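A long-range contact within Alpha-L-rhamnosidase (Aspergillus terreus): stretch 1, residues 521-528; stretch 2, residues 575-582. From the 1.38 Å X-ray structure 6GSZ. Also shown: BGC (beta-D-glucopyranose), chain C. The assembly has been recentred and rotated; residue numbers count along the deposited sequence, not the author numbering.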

# COMPACT_ATOMS: atom_id res chain seq x y z
N GLU A 521 -5.37 12.14 -21.16
CA GLU A 521 -6.15 12.54 -20.00
C GLU A 521 -5.86 14.00 -19.65
O GLU A 521 -4.71 14.38 -19.56
CB GLU A 521 -5.84 11.62 -18.82
CG GLU A 521 -6.25 10.18 -19.10
CD GLU A 521 -5.70 9.16 -18.10
OE1 GLU A 521 -6.43 8.16 -17.79
OE2 GLU A 521 -4.61 9.40 -17.59
N THR A 522 -6.91 14.78 -19.43
CA THR A 522 -6.74 16.18 -19.05
C THR A 522 -6.59 16.32 -17.54
O THR A 522 -7.02 15.46 -16.78
CB THR A 522 -7.89 17.03 -19.63
OG1 THR A 522 -9.15 16.54 -19.17
CG2 THR A 522 -7.84 17.03 -21.14
N PRO A 523 -5.94 17.41 -17.06
CA PRO A 523 -5.65 17.53 -15.62
C PRO A 523 -6.92 17.63 -14.77
O PRO A 523 -7.86 18.35 -15.11
CB PRO A 523 -4.87 18.85 -15.55
CG PRO A 523 -4.33 19.07 -16.96
CD PRO A 523 -5.38 18.50 -17.86
N THR A 524 -6.93 16.93 -13.62
CA THR A 524 -8.10 16.94 -12.71
C THR A 524 -7.66 17.26 -11.28
O THR A 524 -6.58 16.89 -10.82
CB THR A 524 -8.84 15.60 -12.73
OG1 THR A 524 -8.00 14.51 -12.32
CG2 THR A 524 -9.41 15.34 -14.11
N SER A 525 -8.59 17.88 -10.56
CA SER A 525 -8.44 18.11 -9.12
C SER A 525 -8.59 16.78 -8.38
O SER A 525 -9.19 15.84 -8.93
CB SER A 525 -9.47 19.08 -8.62
OG SER A 525 -10.75 18.49 -8.64
N ILE A 526 -7.98 16.68 -7.20
CA ILE A 526 -8.03 15.55 -6.24
C ILE A 526 -7.13 14.40 -6.73
O ILE A 526 -6.25 13.99 -6.02
CB ILE A 526 -9.46 15.08 -5.91
CG1 ILE A 526 -10.37 16.27 -5.53
CG2 ILE A 526 -9.40 14.03 -4.80
CD1 ILE A 526 -11.81 15.89 -5.41
N TRP A 527 -7.45 13.88 -7.92
CA TRP A 527 -6.65 12.88 -8.63
C TRP A 527 -5.29 13.50 -8.97
O TRP A 527 -4.29 13.05 -8.42
CB TRP A 527 -7.44 12.40 -9.86
CG TRP A 527 -8.44 11.33 -9.51
CD1 TRP A 527 -8.34 10.00 -9.81
CD2 TRP A 527 -9.69 11.46 -8.80
NE1 TRP A 527 -9.40 9.32 -9.31
CE2 TRP A 527 -10.25 10.18 -8.67
CE3 TRP A 527 -10.39 12.54 -8.24
CZ2 TRP A 527 -11.46 9.94 -8.03
CZ3 TRP A 527 -11.59 12.29 -7.59
CH2 TRP A 527 -12.12 11.01 -7.48
N GLY A 528 -5.25 14.60 -9.72
CA GLY A 528 -3.98 15.19 -10.02
C GLY A 528 -3.28 15.73 -8.78
O GLY A 528 -2.05 15.73 -8.69
N THR A 575 -12.99 22.09 -18.17
CA THR A 575 -12.26 20.86 -17.96
C THR A 575 -13.13 19.73 -17.39
O THR A 575 -13.98 19.91 -16.57
CB THR A 575 -11.10 21.07 -16.99
OG1 THR A 575 -11.52 21.71 -15.78
CG2 THR A 575 -9.98 21.89 -17.61
N PHE A 576 -12.88 18.51 -17.88
CA PHE A 576 -13.36 17.32 -17.24
C PHE A 576 -12.90 17.30 -15.78
O PHE A 576 -11.70 17.57 -15.50
CB PHE A 576 -12.86 16.08 -18.00
CG PHE A 576 -13.20 14.82 -17.26
CD1 PHE A 576 -14.49 14.32 -17.27
CD2 PHE A 576 -12.28 14.22 -16.43
CE1 PHE A 576 -14.84 13.21 -16.52
CE2 PHE A 576 -12.63 13.11 -15.67
CZ PHE A 576 -13.90 12.61 -15.70
N GLN A 577 -13.80 16.86 -14.90
CA GLN A 577 -13.45 16.68 -13.50
C GLN A 577 -14.17 15.45 -12.92
O GLN A 577 -15.36 15.21 -13.21
CB GLN A 577 -13.78 17.90 -12.65
CG GLN A 577 -13.02 19.16 -13.04
CD GLN A 577 -11.53 19.10 -12.76
OE1 GLN A 577 -11.07 18.29 -11.94
NE2 GLN A 577 -10.80 20.02 -13.40
N TRP A 578 -13.44 14.64 -12.13
CA TRP A 578 -14.01 13.59 -11.29
C TRP A 578 -14.77 14.20 -10.09
O TRP A 578 -15.92 13.81 -9.77
CB TRP A 578 -12.92 12.65 -10.76
CG TRP A 578 -12.07 11.99 -11.81
CD1 TRP A 578 -10.77 12.27 -12.15
CD2 TRP A 578 -12.49 10.94 -12.70
NE1 TRP A 578 -10.38 11.48 -13.20
CE2 TRP A 578 -11.39 10.64 -13.52
CE3 TRP A 578 -13.67 10.22 -12.86
CZ2 TRP A 578 -11.45 9.64 -14.49
CZ3 TRP A 578 -13.73 9.24 -13.82
CH2 TRP A 578 -12.63 8.96 -14.62
N ALA A 579 -14.10 15.16 -9.44
CA ALA A 579 -14.64 15.94 -8.29
C ALA A 579 -15.27 14.98 -7.27
O ALA A 579 -14.61 14.03 -6.83
CB ALA A 579 -15.55 17.04 -8.77
N ASP A 580 -16.49 15.28 -6.77
CA ASP A 580 -17.05 14.48 -5.67
C ASP A 580 -17.70 13.20 -6.19
O ASP A 580 -18.90 12.96 -6.02
CB ASP A 580 -18.01 15.30 -4.79
CG ASP A 580 -18.20 14.68 -3.40
OD1 ASP A 580 -17.27 13.99 -2.90
OD2 ASP A 580 -19.30 14.90 -2.82
N TRP A 581 -16.83 12.33 -6.71
CA TRP A 581 -17.17 11.05 -7.30
C TRP A 581 -17.94 10.18 -6.30
O TRP A 581 -17.54 10.06 -5.16
CB TRP A 581 -15.84 10.41 -7.72
CG TRP A 581 -15.92 9.11 -8.46
CD1 TRP A 581 -15.60 7.87 -7.97
CD2 TRP A 581 -16.30 8.93 -9.83
NE1 TRP A 581 -15.76 6.93 -8.95
CE2 TRP A 581 -16.18 7.55 -10.10
CE3 TRP A 581 -16.69 9.79 -10.87
CZ2 TRP A 581 -16.44 7.01 -11.36
CZ3 TRP A 581 -16.99 9.25 -12.10
CH2 TRP A 581 -16.84 7.88 -12.34
N LEU A 582 -19.03 9.54 -6.75
CA LEU A 582 -19.77 8.54 -5.98
C LEU A 582 -20.46 9.18 -4.77
O LEU A 582 -20.76 8.50 -3.81
CB LEU A 582 -18.85 7.36 -5.61
CG LEU A 582 -18.67 6.33 -6.73
CD1 LEU A 582 -17.63 5.28 -6.34
CD2 LEU A 582 -20.00 5.69 -7.10
C2 BGC C . -11.48 4.56 -8.83
C3 BGC C . -11.82 6.00 -9.05
C4 BGC C . -12.04 6.46 -10.48
C5 BGC C . -12.97 5.48 -11.03
C6 BGC C . -13.23 5.96 -12.45
C1 BGC C . -12.43 3.68 -9.63
O1 BGC C . -12.17 2.33 -9.30
O2 BGC C . -11.86 4.15 -7.54
O3 BGC C . -10.76 6.71 -8.70
O4 BGC C . -12.52 7.81 -10.67
O5 BGC C . -12.52 4.09 -10.99
O6 BGC C . -14.02 4.97 -13.11
O HOH W 1 -9.62 17.95 -17.09
O HOH W 2 -11.14 18.08 -20.30
O HOH W 3 -11.53 16.02 -10.43

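Two loops distant in sequence can be joined with few direct hydrogen bonds, provided that water and aromatic surface do the rest. Neither stretch here forms a regular helix or strand. Their CA atoms are nearest at Thr524 and Gln577, 5.4 Å apart, and there is no strand ladder between them. Stretch 1 turns back on itself after this point, Gly528 N donating to Thr524 O at 2.9 Å; a CB on Gly528 would clash with that same oxygen, so glycine suits the turn.

A direct hydrogen bond runs from Ser525 N to Gln577 OE1, 2.9 Å and nearly straight. Gln577 leaves its backbone sideways, but two m rotamers bring its amide to the other loop. The amide's other end is held within its own stretch, NE2 donating to Thr575 OG1 at 3.0 Å, so both ends are used.

Three waters fill gaps that the loops leave. Water 1 accepts from Thr522 OG1 (2.6 Å) and donates to Pro523 O (2.7 Å) and Phe576 O (2.6 Å); water 2 links Thr522 OG1 to Phe576 N. Water 3 donates to Ser525 O and Gln577 OE1 and accepts from Ala579 N, so the same carbonyl oxygen also takes part in a water bridge. The short hydroxyl side chain of Thr522 thus serves two bridges, while buried Thr524 sets its methyl CG2 3.9 Å from Phe576 CD2.

Beyond the polar region, Trp527 has the most surface covered by the other stretch, 82 Å² of the 483 Å² buried over both sides. Trp578 CB sits over the face of its six-membered ring, 3.6 Å from the centroid, and Trp581 CB approaches Trp527 CH2 at 3.8 Å. The indole nitrogen meets the ligand: Trp527 NE1 donates to BGC O3 at 3.0 Å, while BGC O4 lies over a face of both Trp578 and Trp581. Packing and sugar contact share the same aromatic cluster.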